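Local structure of Afp3 (Serratia entomophila, 6RBN) at residues L115-Y118 with F119-G122; K280-E284 with R285-K289; Y387-R390 with L391-G395. The protein probably serves as a sheath subunit around the inner tube of the anti-feeding prophage, a contractile injection system related to phage tails. One frame throughout, in Å; residues are numbered along the deposited sequence.

Interaction 1. Residues L115-Y118 with F119-G122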
loop_
_atom_site.group_PDB
_atom_site.type_symbol
_atom_site.label_atom_id
_atom_site.label_comp_id
_atom_site.label_asym_id
_atom_site.label_seq_id
_atom_site.Cartn_x
_atom_site.Cartn_y
_atom_site.Cartn_z
ATOM N N LEU D 115 -49.784 -45.542 32.219
ATOM C CA LEU D 115 -48.512 -45.131 31.635
ATOM C C LEU D 115 -48.462 -45.327 30.133
ATOM O O LEU D 115 -47.737 -44.594 29.455
ATOM C CB LEU D 115 -47.337 -45.875 32.259
ATOM C CG LEU D 115 -46.913 -45.388 33.630
ATOM C CD1 LEU D 115 -45.702 -46.153 34.044
ATOM C CD2 LEU D 115 -46.608 -43.916 33.566
ATOM N N ARG D 116 -49.182 -46.309 29.595
ATOM C CA ARG D 116 -49.227 -46.456 28.145
ATOM C C ARG D 116 -49.932 -45.270 27.500
ATOM O O ARG D 116 -49.502 -44.783 26.451
ATOM C CB ARG D 116 -49.882 -47.787 27.776
ATOM C CG ARG D 116 -50.088 -47.977 26.293
ATOM C CD ARG D 116 -50.384 -49.406 25.917
ATOM N NE ARG D 116 -49.170 -50.215 25.969
ATOM C CZ ARG D 116 -49.139 -51.533 25.818
ATOM N NH1 ARG D 116 -47.983 -52.177 25.877
ATOM N NH2 ARG D 116 -50.260 -52.208 25.608
ATOM N N LEU D 117 -50.953 -44.732 28.156
ATOM C CA LEU D 117 -51.574 -43.512 27.660
ATOM C C LEU D 117 -50.709 -42.283 27.891
ATOM O O LEU D 117 -50.947 -41.251 27.258
ATOM C CB LEU D 117 -52.929 -43.324 28.317
ATOM C CG LEU D 117 -53.910 -44.428 27.955
ATOM C CD1 LEU D 117 -55.140 -44.242 28.773
ATOM C CD2 LEU D 117 -54.232 -44.382 26.477
ATOM N N TYR D 118 -49.721 -42.364 28.781
ATOM C CA TYR D 118 -48.781 -41.261 28.946
ATOM C C TYR D 118 -47.815 -41.182 27.772
ATOM O O TYR D 118 -47.561 -40.098 27.238
ATOM C CB TYR D 118 -48.024 -41.401 30.265
ATOM C CG TYR D 118 -46.921 -40.386 30.436
ATOM C CD1 TYR D 118 -47.210 -39.052 30.674
ATOM C CD2 TYR D 118 -45.589 -40.765 30.360
ATOM C CE1 TYR D 118 -46.202 -38.126 30.829
ATOM C CE2 TYR D 118 -44.579 -39.847 30.511
ATOM C CZ TYR D 118 -44.890 -38.532 30.746
ATOM O OH TYR D 118 -43.884 -37.614 30.896
ATOM N N PHE D 119 -47.258 -42.320 27.354
ATOM C CA PHE D 119 -46.270 -42.288 26.284
ATOM C C PHE D 119 -46.928 -42.150 24.915
ATOM O O PHE D 119 -46.278 -41.734 23.949
ATOM C CB PHE D 119 -45.385 -43.529 26.336
ATOM C CG PHE D 119 -44.479 -43.584 27.528
ATOM C CD1 PHE D 119 -43.349 -42.792 27.590
ATOM C CD2 PHE D 119 -44.732 -44.455 28.567
ATOM C CE1 PHE D 119 -42.511 -42.843 28.680
ATOM C CE2 PHE D 119 -43.896 -44.512 29.661
ATOM C CZ PHE D 119 -42.785 -43.705 29.714
ATOM N N GLN D 120 -48.213 -42.498 24.804
ATOM C CA GLN D 120 -48.928 -42.257 23.553
ATOM C C GLN D 120 -49.237 -40.780 23.351
ATOM O O GLN D 120 -49.445 -40.343 22.216
ATOM C CB GLN D 120 -50.225 -43.061 23.500
ATOM C CG GLN D 120 -50.037 -44.541 23.265
ATOM C CD GLN D 120 -51.345 -45.301 23.278
ATOM O OE1 GLN D 120 -52.409 -44.719 23.469
ATOM N NE2 GLN D 120 -51.268 -46.612 23.095
ATOM N N ASN D 121 -49.284 -40.006 24.426
ATOM C CA ASN D 121 -49.625 -38.595 24.359
ATOM C C ASN D 121 -48.412 -37.684 24.480
ATOM O O ASN D 121 -48.582 -36.476 24.660
ATOM C CB ASN D 121 -50.636 -38.256 25.451
ATOM C CG ASN D 121 -52.000 -38.827 25.169
ATOM O OD1 ASN D 121 -52.511 -38.717 24.062
ATOM N ND2 ASN D 121 -52.589 -39.464 26.164
ATOM N N GLY D 122 -47.205 -38.226 24.377
ATOM C CA GLY D 122 -46.005 -37.447 24.611
ATOM C C GLY D 122 -45.278 -37.907 25.857
ATOM O O GLY D 122 -45.676 -37.580 26.976
#
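Tyr118 meets Phe119 in a T-shaped (edge-to-face) aromatic pair on the last turn of helix 111-120. The ring centroids lie 5.2 Å apart and the planes make an angle of 71°. Tyr118 CB starts 3.1 Å from Phe119 N. With CG of Tyr118 anti to its own backbone N (chi1 173°), the side chain leads on to a ring whose CD2 sits 3.9 Å above the Phe119 plane, over its centre. One bond further on, Tyr118 CE2 is 4.1 Å from Phe119 CE1. Near CE1 and CZ, Gly122 O stands over one ring face, displaced toward the rim, 3.9 Å from Tyr118 CE1. Elsewhere in the core Tyr118 forms another edge-to-face pair with Phe32, and Phe119 packs on Trp53 of helix 53-59. Gln120 lays its amide beside the preceding turn, NE2 being 3.7 Å from Arg116 CG and OE1 3.5 Å from Leu117 CD2. Asn121, just past the helix, has its OD1 hydrogen-bonded to Asn297 N. Phe119 N and Gln120 N still bond four residues back, to Leu115 O and Arg116 O; Asn121 N instead takes Tyr118 O, three back, at 3.3 Å.

Interaction 2. Residues K280-E284 with R285-K289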
loop_
_atom_site.group_PDB
_atom_site.type_symbol
_atom_site.label_atom_id
_atom_site.label_comp_id
_atom_site.label_asym_id
_atom_site.label_seq_id
_atom_site.Cartn_x
_atom_site.Cartn_y
_atom_site.Cartn_z
ATOM N N LYS D 280 -45.898 -32.713 25.143
ATOM C CA LYS D 280 -46.095 -32.535 23.711
ATOM C C LYS D 280 -46.205 -31.061 23.350
ATOM O O LYS D 280 -45.665 -30.621 22.332
ATOM C CB LYS D 280 -47.342 -33.291 23.259
ATOM C CG LYS D 280 -47.578 -33.263 21.769
ATOM C CD LYS D 280 -48.902 -33.898 21.412
ATOM C CE LYS D 280 -48.840 -35.401 21.526
ATOM N NZ LYS D 280 -50.106 -36.023 21.064
ATOM N N THR D 281 -46.900 -30.282 24.181
ATOM C CA THR D 281 -47.114 -28.869 23.884
ATOM C C THR D 281 -45.836 -28.066 24.092
ATOM O O THR D 281 -45.515 -27.173 23.301
ATOM C CB THR D 281 -48.246 -28.326 24.758
ATOM O OG1 THR D 281 -49.426 -29.104 24.532
ATOM C CG2 THR D 281 -48.554 -26.879 24.430
ATOM N N ASP D 282 -45.084 -28.384 25.148
ATOM C CA ASP D 282 -43.869 -27.634 25.449
ATOM C C ASP D 282 -42.774 -27.920 24.431
ATOM O O ASP D 282 -41.956 -27.045 24.127
ATOM C CB ASP D 282 -43.381 -27.963 26.858
ATOM C CG ASP D 282 -44.362 -27.536 27.925
ATOM O OD1 ASP D 282 -45.157 -26.613 27.668
ATOM O OD2 ASP D 282 -44.344 -28.127 29.024
ATOM N N GLY D 283 -42.740 -29.140 23.898
ATOM C CA GLY D 283 -41.748 -29.463 22.887
ATOM C C GLY D 283 -42.045 -28.814 21.549
ATOM O O GLY D 283 -41.129 -28.447 20.809
ATOM N N GLU D 284 -43.325 -28.658 21.224
ATOM C CA GLU D 284 -43.737 -28.126 19.934
ATOM C C GLU D 284 -44.010 -26.631 19.951
ATOM O O GLU D 284 -43.828 -25.975 18.923
ATOM C CB GLU D 284 -44.993 -28.854 19.443
ATOM C CG GLU D 284 -44.775 -30.320 19.130
ATOM C CD GLU D 284 -46.053 -31.017 18.715
ATOM O OE1 GLU D 284 -47.124 -30.381 18.781
ATOM O OE2 GLU D 284 -45.989 -32.204 18.332
ATOM N N ARG D 285 -44.447 -26.077 21.080
ATOM C CA ARG D 285 -44.852 -24.681 21.144
ATOM C C ARG D 285 -44.211 -23.889 22.271
ATOM O O ARG D 285 -44.164 -22.659 22.174
ATOM C CB ARG D 285 -46.378 -24.574 21.287
ATOM C CG ARG D 285 -47.180 -25.134 20.127
ATOM C CD ARG D 285 -47.021 -24.291 18.878
ATOM N NE ARG D 285 -47.488 -22.922 19.072
ATOM C CZ ARG D 285 -48.747 -22.530 18.914
ATOM N NH1 ARG D 285 -49.678 -23.406 18.562
ATOM N NH2 ARG D 285 -49.078 -21.263 19.111
ATOM N N GLY D 286 -43.724 -24.533 23.324
ATOM C CA GLY D 286 -43.149 -23.840 24.456
ATOM C C GLY D 286 -44.084 -23.820 25.653
ATOM O O GLY D 286 -45.279 -24.098 25.556
ATOM N N VAL D 287 -43.519 -23.471 26.812
ATOM C CA VAL D 287 -44.293 -23.453 28.047
ATOM C C VAL D 287 -45.222 -22.254 28.125
ATOM O O VAL D 287 -46.153 -22.249 28.937
ATOM C CB VAL D 287 -43.367 -23.482 29.273
ATOM C CG1 VAL D 287 -42.603 -24.771 29.307
ATOM C CG2 VAL D 287 -42.408 -22.313 29.235
ATOM N N TRP D 288 -45.002 -21.234 27.304
ATOM C CA TRP D 288 -45.856 -20.057 27.287
ATOM C C TRP D 288 -47.125 -20.259 26.473
ATOM O O TRP D 288 -47.971 -19.362 26.446
ATOM C CB TRP D 288 -45.063 -18.866 26.752
ATOM C CG TRP D 288 -44.498 -19.079 25.388
ATOM C CD1 TRP D 288 -45.079 -18.754 24.204
ATOM C CD2 TRP D 288 -43.239 -19.679 25.068
ATOM N NE1 TRP D 288 -44.258 -19.103 23.163
ATOM C CE2 TRP D 288 -43.122 -19.676 23.669
ATOM C CE3 TRP D 288 -42.201 -20.219 25.830
ATOM C CZ2 TRP D 288 -42.009 -20.186 23.013
ATOM C CZ3 TRP D 288 -41.098 -20.722 25.179
ATOM C CH2 TRP D 288 -41.011 -20.705 23.787
ATOM N N LYS D 289 -47.273 -21.406 25.821
ATOM C CA LYS D 289 -48.481 -21.745 25.088
ATOM C C LYS D 289 -49.447 -22.494 25.995
ATOM O O LYS D 289 -49.039 -23.371 26.760
ATOM C CB LYS D 289 -48.128 -22.592 23.862
ATOM C CG LYS D 289 -49.311 -23.122 23.073
ATOM C CD LYS D 289 -50.106 -22.008 22.436
ATOM C CE LYS D 289 -51.198 -22.568 21.547
ATOM N NZ LYS D 289 -52.220 -23.306 22.336
#
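Thr281 O and Arg285 N form the shortest hydrogen bond between 280-284 and 285-289, at 2.7 Å with an N-H...O angle of 146°. The same carbonyl takes a weak bond from Gly286 N, which is shared with Asp282 O at an equal 3.2 Å and is weak there too, as its angle of 126° indicates. Gly286 CA adds a C-H...O contact to Asp282 O. Beside these backbone bonds, the Asp282 carboxylate crosses Val287 at about a right angle and touches it with OD1, 3.5 Å from Val287 CG1. On another flank the methyl CG2 of Thr281 meets Lys289 CG at 4.1 Å.

The next shell positions these groups. Asp282 OD2 is held by a salt bridge to Arg351 NH2 and accepts a hydrogen bond from Thr27 OG1, which would limit rotation of the carboxylate while OD1 lies against Val287. Thr281 places OG1 beside its backbone N (chi1 -57°), where it bonds Val277 O one turn back, and this leaves CG2 on the side where Lys289 CG lies. Within the outgoing chain, Arg285 O lies 3.2 Å above the Trp288 ring plane, and Lys289 CD lies over the rim of one face of the Arg285 guanidinium. That guanidinium makes a long, weak ion pair with Glu273 of a neighbouring Afp2 subunit.

The arrangement is the C-terminal end of helix 271-284 in the subtilisin-like sheath domain: Arg285 is the first to leave helical angles, and Gly286, with positive phi, follows and opens a type I beta turn to Lys289.

Interaction 3. Residues Y387-R390 with L391-G395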
loop_
_atom_site.group_PDB
_atom_site.type_symbol
_atom_site.label_atom_id
_atom_site.label_comp_id
_atom_site.label_asym_id
_atom_site.label_seq_id
_atom_site.Cartn_x
_atom_site.Cartn_y
_atom_site.Cartn_z
ATOM N N TYR D 387 -30.282 -15.040 29.182
ATOM C CA TYR D 387 -31.368 -16.011 29.182
ATOM C C TYR D 387 -32.694 -15.348 28.845
ATOM O O TYR D 387 -33.487 -15.884 28.063
ATOM C CB TYR D 387 -31.451 -16.716 30.536
ATOM C CG TYR D 387 -32.565 -17.725 30.600
ATOM C CD1 TYR D 387 -32.451 -18.949 29.965
ATOM C CD2 TYR D 387 -33.740 -17.449 31.284
ATOM C CE1 TYR D 387 -33.470 -19.871 30.010
ATOM C CE2 TYR D 387 -34.764 -18.363 31.332
ATOM C CZ TYR D 387 -34.623 -19.571 30.694
ATOM O OH TYR D 387 -35.642 -20.489 30.741
ATOM N N LEU D 388 -32.959 -14.184 29.437
ATOM C CA LEU D 388 -34.229 -13.510 29.211
ATOM C C LEU D 388 -34.320 -12.890 27.829
ATOM O O LEU D 388 -35.428 -12.633 27.354
ATOM C CB LEU D 388 -34.452 -12.433 30.266
ATOM C CG LEU D 388 -34.600 -12.910 31.704
ATOM C CD1 LEU D 388 -34.735 -11.721 32.618
ATOM C CD2 LEU D 388 -35.784 -13.830 31.835
ATOM N N TYR D 389 -33.188 -12.632 27.177
ATOM C CA TYR D 389 -33.241 -12.137 25.810
ATOM C C TYR D 389 -33.650 -13.234 24.841
ATOM O O TYR D 389 -34.404 -12.974 23.900
ATOM C CB TYR D 389 -31.895 -11.551 25.396
ATOM C CG TYR D 389 -31.904 -10.965 24.005
ATOM C CD1 TYR D 389 -32.476 -9.726 23.760
ATOM C CD2 TYR D 389 -31.349 -11.653 22.937
ATOM C CE1 TYR D 389 -32.491 -9.188 22.494
ATOM C CE2 TYR D 389 -31.369 -11.129 21.668
ATOM C CZ TYR D 389 -31.935 -9.895 21.453
ATOM O OH TYR D 389 -31.948 -9.367 20.185
ATOM N N ARG D 390 -33.168 -14.459 25.045
ATOM C CA ARG D 390 -33.519 -15.532 24.127
ATOM C C ARG D 390 -34.848 -16.190 24.467
ATOM O O ARG D 390 -35.259 -17.110 23.757
ATOM C CB ARG D 390 -32.409 -16.584 24.068
ATOM C CG ARG D 390 -32.166 -17.350 25.347
ATOM C CD ARG D 390 -31.122 -18.438 25.120
ATOM N NE ARG D 390 -29.806 -17.901 24.777
ATOM C CZ ARG D 390 -28.848 -17.640 25.662
ATOM N NH1 ARG D 390 -29.048 -17.878 26.949
ATOM N NH2 ARG D 390 -27.683 -17.153 25.256
ATOM N N LEU D 391 -35.518 -15.759 25.538
ATOM C CA LEU D 391 -36.941 -16.047 25.668
ATOM C C LEU D 391 -37.776 -15.032 24.910
ATOM O O LEU D 391 -38.800 -15.385 24.319
ATOM C CB LEU D 391 -37.377 -16.058 27.131
ATOM C CG LEU D 391 -36.996 -17.210 28.047
ATOM C CD1 LEU D 391 -37.506 -16.906 29.433
ATOM C CD2 LEU D 391 -37.595 -18.497 27.531
ATOM N N TRP D 392 -37.358 -13.766 24.932
ATOM C CA TRP D 392 -38.112 -12.718 24.254
ATOM C C TRP D 392 -38.071 -12.885 22.743
ATOM O O TRP D 392 -39.072 -12.639 22.061
ATOM C CB TRP D 392 -37.569 -11.348 24.639
ATOM C CG TRP D 392 -38.257 -10.248 23.923
ATOM C CD1 TRP D 392 -39.547 -9.855 24.075
ATOM C CD2 TRP D 392 -37.703 -9.420 22.901
ATOM N NE1 TRP D 392 -39.829 -8.814 23.230
ATOM C CE2 TRP D 392 -38.710 -8.529 22.494
ATOM C CE3 TRP D 392 -36.448 -9.339 22.296
ATOM C CZ2 TRP D 392 -38.503 -7.571 21.512
ATOM C CZ3 TRP D 392 -36.244 -8.386 21.323
ATOM C CH2 TRP D 392 -37.267 -7.515 20.939
ATOM N N GLN D 393 -36.936 -13.310 22.199
ATOM C CA GLN D 393 -36.829 -13.404 20.751
ATOM C C GLN D 393 -37.378 -14.708 20.198
ATOM O O GLN D 393 -37.349 -14.902 18.979
ATOM C CB GLN D 393 -35.379 -13.222 20.302
ATOM C CG GLN D 393 -34.456 -14.341 20.686
ATOM C CD GLN D 393 -33.051 -14.098 20.192
ATOM O OE1 GLN D 393 -32.787 -13.104 19.521
ATOM N NE2 GLN D 393 -32.142 -15.011 20.512
ATOM N N GLN D 394 -37.880 -15.603 21.045
ATOM C CA GLN D 394 -38.625 -16.758 20.571
ATOM C C GLN D 394 -40.099 -16.684 20.946
ATOM O O GLN D 394 -40.821 -17.671 20.788
ATOM C CB GLN D 394 -37.999 -18.055 21.083
ATOM C CG GLN D 394 -38.077 -18.275 22.567
ATOM C CD GLN D 394 -37.301 -19.503 22.988
ATOM O OE1 GLN D 394 -36.732 -20.202 22.153
ATOM N NE2 GLN D 394 -37.269 -19.771 24.285
ATOM N N GLY D 395 -40.562 -15.536 21.430
ATOM C CA GLY D 395 -41.974 -15.283 21.603
ATOM C C GLY D 395 -42.541 -15.522 22.982
ATOM O O GLY D 395 -43.762 -15.453 23.143
#
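A Schellman motif ends helix 374-392 in the C-terminal sheath domain, just beyond the turn where Tyr387 packs on Leu391 and Tyr389 on Trp392 and Gln393. Gly395, with a positive phi of 97°, is its C-prime residue: Ala396 N turns back to Leu391 O, and Gly395 N makes a weak 3.3 Å bond to Trp392 O. Upstream, bonds to the residue four back continue to Gln393 N, which donates to Tyr389 O at 3.1 Å; that from Leu391 N to Tyr387 O is weak.

Leu391 sets its CG over one face of the Tyr387 ring, and its CD1 comes 3.6 Å from Tyr387 CE2. Tyr389 points CE1 at the edge of the indole, 4.0 Å from Trp392 CE3. The two rings are inclined at 48°, an oblique pairing. Gln393, whose CG is tucked between its backbone N and carbonyl carbon (chi1 69°), folds back along the helix: OE1 lies 3.2 Å from Tyr389 CE2, and NE2 is 3.9 Å from Arg390 CB.

Around the site, Tyr387 leans on Ala356 and Ile360 of helix 347-364. Trp392 packs on Ala102 and Gln85 of two Afp1 chains, and its NE1 bonds weakly to Gly399 O. Across this turn the side chains meet by apolar and aromatic contact, with the Gln393 amide against the Tyr389 ring, while the hydrogen bonds between the two segments are all main-chain, consistent with the Schellman backbone bonds defining the helix end and ring packing ordering the side chains.

How the interactions relate
All three contacts lie at the C-terminal ends of helices, but their chemistry follows their place in the fold. Interaction 1 is the buried one, dominated by an aromatic pair. Interactions 2 and 3 are partly buried and reach other subunits, the former through charged side chains at Afp2, the latter through Trp392 and Arg390 at Afp1. Interactions 1 and 2 touch where Asn121 O lies 3.3 Å from Lys280 CE, and helix 271-284 supplies the first half of interaction 2 and also packs on interaction 1. Trp288 joins 2 to 3, with CZ2 3.6 Å from Gln394 O, linking the subtilisin-like and C-terminal sheath domains. Interactions 1 and 3 stay apart, nearest atoms about 19 Å.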